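Local coordinates for galactose mutarotase related enzyme (PDB 3DCD), which belongs to the aldose 1-epimerase family and probably binds carbohydrate and acts as an isomerase on sugars, although its function has not been established, at residues Y61-K66 and T135-V140; E99-R102 and K108-F111. All blocks are in the same frame, centred on the assembly; numbering follows the deposited sequence.

Contact 1 of 2, residues Y61-K66 and T135-V140; sequences YTYKGK and TMIFGV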
loop_
_atom_site.group_PDB
_atom_site.type_symbol
_atom_site.label_atom_id
_atom_site.label_comp_id
_atom_site.label_asym_id
_atom_site.label_seq_id
_atom_site.Cartn_x
_atom_site.Cartn_y
_atom_site.Cartn_z
ATOM N N TYR A 61 10.478 -18.842 5.115
ATOM C CA TYR A 61 10.454 -19.442 3.801
ATOM C C TYR A 61 11.771 -20.158 3.591
ATOM O O TYR A 61 12.728 -19.957 4.350
ATOM C CB TYR A 61 10.235 -18.387 2.714
ATOM C CG TYR A 61 11.368 -17.377 2.551
ATOM C CD1 TYR A 61 12.418 -17.615 1.655
ATOM C CD2 TYR A 61 11.365 -16.167 3.260
ATOM C CE1 TYR A 61 13.448 -16.704 1.494
ATOM C CE2 TYR A 61 12.391 -15.237 3.090
ATOM C CZ TYR A 61 13.421 -15.514 2.207
ATOM O OH TYR A 61 14.443 -14.612 2.038
ATOM N N THR A 62 11.820 -20.997 2.563
ATOM C CA THR A 62 13.078 -21.626 2.180
ATOM C C THR A 62 13.452 -21.157 0.786
ATOM O O THR A 62 12.587 -20.849 -0.042
ATOM C CB THR A 62 13.046 -23.181 2.242
ATOM O OG1 THR A 62 12.069 -23.698 1.320
ATOM C CG2 THR A 62 12.737 -23.661 3.661
ATOM N N TYR A 63 14.751 -21.072 0.544
ATOM C CA TYR A 63 15.236 -20.783 -0.786
ATOM C C TYR A 63 16.483 -21.594 -0.978
ATOM O O TYR A 63 17.391 -21.538 -0.142
ATOM C CB TYR A 63 15.516 -19.291 -0.962
ATOM C CG TYR A 63 16.072 -18.944 -2.327
ATOM C CD1 TYR A 63 15.275 -19.039 -3.475
ATOM C CD2 TYR A 63 17.393 -18.533 -2.468
ATOM C CE1 TYR A 63 15.778 -18.721 -4.720
ATOM C CE2 TYR A 63 17.915 -18.207 -3.711
ATOM C CZ TYR A 63 17.102 -18.304 -4.833
ATOM O OH TYR A 63 17.623 -17.981 -6.061
ATOM N N LYS A 64 16.501 -22.393 -2.046
ATOM C CA LYS A 64 17.607 -23.317 -2.312
ATOM C C LYS A 64 17.904 -24.219 -1.119
ATOM O O LYS A 64 19.051 -24.554 -0.877
ATOM C CB LYS A 64 18.896 -22.569 -2.723
ATOM C CG LYS A 64 18.779 -21.692 -3.968
ATOM C CD LYS A 64 18.367 -22.480 -5.191
ATOM C CE LYS A 64 18.366 -21.598 -6.430
ATOM N NZ LYS A 64 17.542 -22.208 -7.507
ATOM N N GLY A 65 16.872 -24.582 -0.360
ATOM C CA GLY A 65 17.030 -25.495 0.773
ATOM C C GLY A 65 17.407 -24.838 2.082
ATOM O O GLY A 65 17.523 -25.504 3.118
ATOM N N LYS A 66 17.626 -23.529 2.056
ATOM C CA LYS A 66 18.040 -22.817 3.267
ATOM C C LYS A 66 16.846 -22.056 3.811
ATOM O O LYS A 66 16.057 -21.511 3.039
ATOM C CB LYS A 66 19.211 -21.871 2.965
ATOM C CG LYS A 66 19.755 -21.102 4.192
ATOM C CD LYS A 66 21.008 -20.315 3.846
ATOM C CE LYS A 66 21.270 -19.219 4.877
ATOM N NZ LYS A 66 22.576 -18.505 4.634
ATOM N N THR A 135 17.825 -15.129 -10.643
ATOM C CA THR A 135 16.500 -14.504 -10.693
ATOM C C THR A 135 16.032 -14.148 -9.275
ATOM O O THR A 135 16.068 -14.981 -8.372
ATOM C CB THR A 135 15.496 -15.417 -11.424
ATOM O OG1 THR A 135 15.895 -15.512 -12.796
ATOM C CG2 THR A 135 14.088 -14.861 -11.378
HETATM N N MSE A 136 15.654 -12.885 -9.094
HETATM C CA MSE A 136 15.165 -12.381 -7.819
HETATM C C MSE A 136 13.656 -12.605 -7.707
HETATM O O MSE A 136 12.932 -12.432 -8.676
HETATM C CB MSE A 136 15.491 -10.897 -7.710
HETATM C CG MSE A 136 15.003 -10.241 -6.449
HETATM SE SE MSE A 136 15.811 -8.483 -6.355
HETATM C CE MSE A 136 14.634 -7.608 -7.603
ATOM N N ILE A 137 13.196 -12.984 -6.514
ATOM C CA ILE A 137 11.775 -13.264 -6.260
ATOM C C ILE A 137 11.304 -12.316 -5.150
ATOM O O ILE A 137 11.833 -12.375 -4.046
ATOM C CB ILE A 137 11.548 -14.767 -5.899
ATOM C CG1 ILE A 137 12.090 -15.645 -7.041
ATOM C CG2 ILE A 137 10.051 -15.054 -5.731
ATOM C CD1 ILE A 137 12.382 -17.112 -6.706
ATOM N N PHE A 138 10.363 -11.423 -5.482
ATOM C CA PHE A 138 9.869 -10.391 -4.559
ATOM C C PHE A 138 8.405 -10.006 -4.771
ATOM O O PHE A 138 7.836 -10.150 -5.885
ATOM C CB PHE A 138 10.712 -9.107 -4.658
ATOM C CG PHE A 138 10.473 -8.343 -5.919
ATOM C CD1 PHE A 138 11.110 -8.721 -7.103
ATOM C CD2 PHE A 138 9.583 -7.271 -5.942
ATOM C CE1 PHE A 138 10.860 -8.033 -8.286
ATOM C CE2 PHE A 138 9.330 -6.590 -7.112
ATOM C CZ PHE A 138 9.965 -6.966 -8.286
ATOM N N GLY A 139 7.803 -9.498 -3.692
ATOM C CA GLY A 139 6.518 -8.822 -3.743
ATOM C C GLY A 139 6.748 -7.368 -3.339
ATOM O O GLY A 139 7.684 -7.067 -2.608
ATOM N N VAL A 140 5.923 -6.470 -3.858
ATOM C CA VAL A 140 5.970 -5.042 -3.496
ATOM C C VAL A 140 4.533 -4.497 -3.464
ATOM O O VAL A 140 3.674 -4.974 -4.200
ATOM C CB VAL A 140 6.919 -4.216 -4.430
ATOM C CG1 VAL A 140 6.410 -4.171 -5.883
ATOM C CG2 VAL A 140 7.146 -2.810 -3.864
HETATM O O HOH W 1 16.269 -17.603 -8.168
#
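Tyr-63 carries the meeting of segment 61-66 with segment 135-140, touching Ile-137 directly and Thr-135 through a water. Strand 60-63 enters at Tyr-61, whose hydroxyl is hydrogen-bonded to Val-104 O and so ties the strand to the end of the helix 99-104. At the end of that strand, the side chain of Tyr-63 starts out toward segment 135-140 with CG anti to the backbone N (chi1 178°), and the phenol crosses part of the 9.9 Å between the CA atoms of Tyr-63 and Ile-137, while the isoleucine reaches from the other side to meet it. Tyr-63 CE1 lies 4.3 Å from CD1 of Ile-137, a loose apolar touch in which the methyl approaches the ring obliquely. Beyond it, Tyr-63 OH stands 4.1 Å from Thr-135 O, too far for a direct bond. A water in the plane of the ring closes this gap: it lies a short 2.5 Å from Tyr-63 OH and donates to Thr-135 O at 2.6 Å. Lys-64 then folds back so that its CG sits 3.6 Å above one face of the Tyr-63 ring, toward the rim, while the ring of Phe-107 also meets the phenol. Through Lys-64 and Gly-65, both with positive phi, the chain reverses. Lys-66 completes the reversal, since Tyr-63 N bonds to Lys-66 O (2.9 Å) and Lys-66 N returns to Tyr-63 O (3.0 Å). These paired bonds define a two-residue beta hairpin with a type I' turn, whose tyrosine leans on the beginning of strand 136-147 in a larger antiparallel sheet.

Contact 2 of 2, residues E99-R102 and K108-F111; sequences EETR and KFEF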
loop_
_atom_site.group_PDB
_atom_site.type_symbol
_atom_site.label_atom_id
_atom_site.label_comp_id
_atom_site.label_asym_id
_atom_site.label_seq_id
_atom_site.Cartn_x
_atom_site.Cartn_y
_atom_site.Cartn_z
ATOM N N GLU A 99 24.319 -5.919 4.699
ATOM C CA GLU A 99 24.618 -7.123 5.472
ATOM C C GLU A 99 23.380 -7.684 6.176
ATOM O O GLU A 99 23.161 -8.902 6.165
ATOM C CB GLU A 99 25.752 -6.866 6.477
ATOM C CG GLU A 99 26.391 -8.139 6.997
ATOM C CD GLU A 99 27.696 -7.915 7.752
ATOM O OE1 GLU A 99 28.069 -6.757 8.047
ATOM O OE2 GLU A 99 28.360 -8.921 8.050
ATOM N N GLU A 100 22.561 -6.792 6.734
ATOM C CA GLU A 100 21.346 -7.174 7.460
ATOM C C GLU A 100 20.225 -7.699 6.560
ATOM O O GLU A 100 19.607 -8.724 6.869
ATOM C CB GLU A 100 20.823 -6.009 8.303
ATOM C CG GLU A 100 21.652 -5.721 9.536
ATOM C CD GLU A 100 21.877 -6.974 10.367
ATOM O OE1 GLU A 100 20.879 -7.562 10.838
ATOM O OE2 GLU A 100 23.046 -7.379 10.532
ATOM N N THR A 101 19.931 -7.004 5.462
ATOM C CA THR A 101 18.868 -7.496 4.575
ATOM C C THR A 101 19.236 -8.845 3.976
ATOM O O THR A 101 18.363 -9.715 3.805
ATOM C CB THR A 101 18.513 -6.520 3.438
ATOM O OG1 THR A 101 19.607 -6.436 2.522
ATOM C CG2 THR A 101 18.152 -5.136 3.981
ATOM N N ARG A 102 20.520 -9.029 3.670
ATOM C CA ARG A 102 20.989 -10.266 3.047
ATOM C C ARG A 102 20.822 -11.490 3.955
ATOM O O ARG A 102 20.696 -12.619 3.464
ATOM C CB ARG A 102 22.422 -10.120 2.525
ATOM C CG ARG A 102 22.489 -9.295 1.222
ATOM C CD ARG A 102 23.860 -9.374 0.539
ATOM N NE ARG A 102 24.953 -8.962 1.415
ATOM C CZ ARG A 102 25.371 -7.706 1.564
ATOM N NH1 ARG A 102 24.798 -6.722 0.890
ATOM N NH2 ARG A 102 26.366 -7.429 2.391
ATOM N N LYS A 108 20.649 -9.326 -3.932
ATOM C CA LYS A 108 21.174 -7.984 -4.068
ATOM C C LYS A 108 20.215 -7.203 -4.958
ATOM O O LYS A 108 19.717 -7.737 -5.946
ATOM C CB LYS A 108 22.571 -8.025 -4.682
ATOM C CG LYS A 108 23.583 -8.813 -3.852
ATOM C CD LYS A 108 24.992 -8.753 -4.461
ATOM C CE LYS A 108 25.633 -7.356 -4.364
ATOM N NZ LYS A 108 25.705 -6.783 -2.980
ATOM N N PHE A 109 19.945 -5.949 -4.607
ATOM C CA PHE A 109 18.941 -5.174 -5.339
ATOM C C PHE A 109 19.175 -3.682 -5.186
ATOM O O PHE A 109 19.914 -3.242 -4.299
ATOM C CB PHE A 109 17.529 -5.517 -4.825
ATOM C CG PHE A 109 17.340 -5.225 -3.346
ATOM C CD1 PHE A 109 17.553 -6.220 -2.394
ATOM C CD2 PHE A 109 16.988 -3.949 -2.909
ATOM C CE1 PHE A 109 17.412 -5.948 -1.030
ATOM C CE2 PHE A 109 16.847 -3.666 -1.549
ATOM C CZ PHE A 109 17.056 -4.671 -0.611
ATOM N N GLU A 110 18.511 -2.914 -6.051
ATOM C CA GLU A 110 18.286 -1.491 -5.840
ATOM C C GLU A 110 16.771 -1.301 -5.834
ATOM O O GLU A 110 16.111 -1.623 -6.815
ATOM C CB GLU A 110 18.926 -0.654 -6.956
ATOM C CG GLU A 110 20.456 -0.702 -6.994
ATOM C CD GLU A 110 21.061 0.148 -8.118
ATOM O OE1 GLU A 110 20.310 0.644 -8.995
ATOM O OE2 GLU A 110 22.287 0.316 -8.117
ATOM N N PHE A 111 16.226 -0.793 -4.727
ATOM C CA PHE A 111 14.784 -0.538 -4.600
ATOM C C PHE A 111 14.548 0.960 -4.470
ATOM O O PHE A 111 15.007 1.575 -3.508
ATOM C CB PHE A 111 14.219 -1.254 -3.367
ATOM C CG PHE A 111 12.726 -1.024 -3.142
ATOM C CD1 PHE A 111 11.839 -0.981 -4.213
ATOM C CD2 PHE A 111 12.216 -0.903 -1.841
ATOM C CE1 PHE A 111 10.434 -0.780 -4.006
ATOM C CE2 PHE A 111 10.841 -0.721 -1.612
ATOM C CZ PHE A 111 9.944 -0.665 -2.694
#
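Lys-108 and Arg-102 bury the most surface in this contact, 40 and 38 Å² respectively, and they meet at their charged ends. Neither side chain leaves its backbone heading for the other segment; both are brought round by bends farther out. In Lys-108 the chain is extended at chi2 and then curls at chi3 (69°) and chi4 (55°), which carries NZ back toward the helix. Arg-102 bends at chi3 (-56°), and of its three guanidinium nitrogens NH1 comes nearest, 4.0 Å from Lys-108 NZ. The ammonium group approaches the guanidinium obliquely. Asp-97 is shared by the two cations and probably accounts for their closeness: its OD1 makes salt bridges to both Arg-102 NH1 and Lys-108 NZ, while its OD2 accepts a hydrogen bond from Phe-109 N. One carboxylate thus serves both segments, and its negative charge probably offsets the closeness of the two positive ends.

Phe-109 and Thr-101 form the buried half of the contact. Phe-109 CE1 lies 4.2 Å from OG1 of Thr-101 and Phe-109 CZ 4.4 Å from the same oxygen, so the hydroxyl branch of the threonine addresses that end of the ring from an oblique direction. No hydrogen bond crosses between the segments, and the CA atoms of Arg-102 and Lys-108, the nearest such pair, are 7.5 Å apart, so the segments meet through their side chains alone.

Phe-75 packs on both Thr-101 and Phe-109, and Phe-50 meets the Phe-109 ring edge-to-face. The short helix 99-104 follows strand 90-96 and is joined through 105-108 to strand 109-118, which pairs antiparallel with 90-96 and 121-130 in the large sheet; the contact closes this helical connection onto the strand that it leads into.

In the fold
The two contacts lie on the same side of the molecule, with centres 13 Å apart, and in sequence contact 2 falls wholly between the segments of contact 1. Both are partly buried and small, without a direct hydrogen bond between their segments. Contact 1 links a peripheral hairpin to a strand distant in sequence, by apolar touch and a bridging water; contact 2 joins neighbours along the chain, pairing a charged surface cluster with an aromatic core residue. They do not share a strand, yet they meet: Met-136 SE packs 3.8 Å from Phe-109 CB, and Val-140 CG2 3.7 Å from Phe-111 CZ, connecting strands 136-147 and 109-118 of two different sheets.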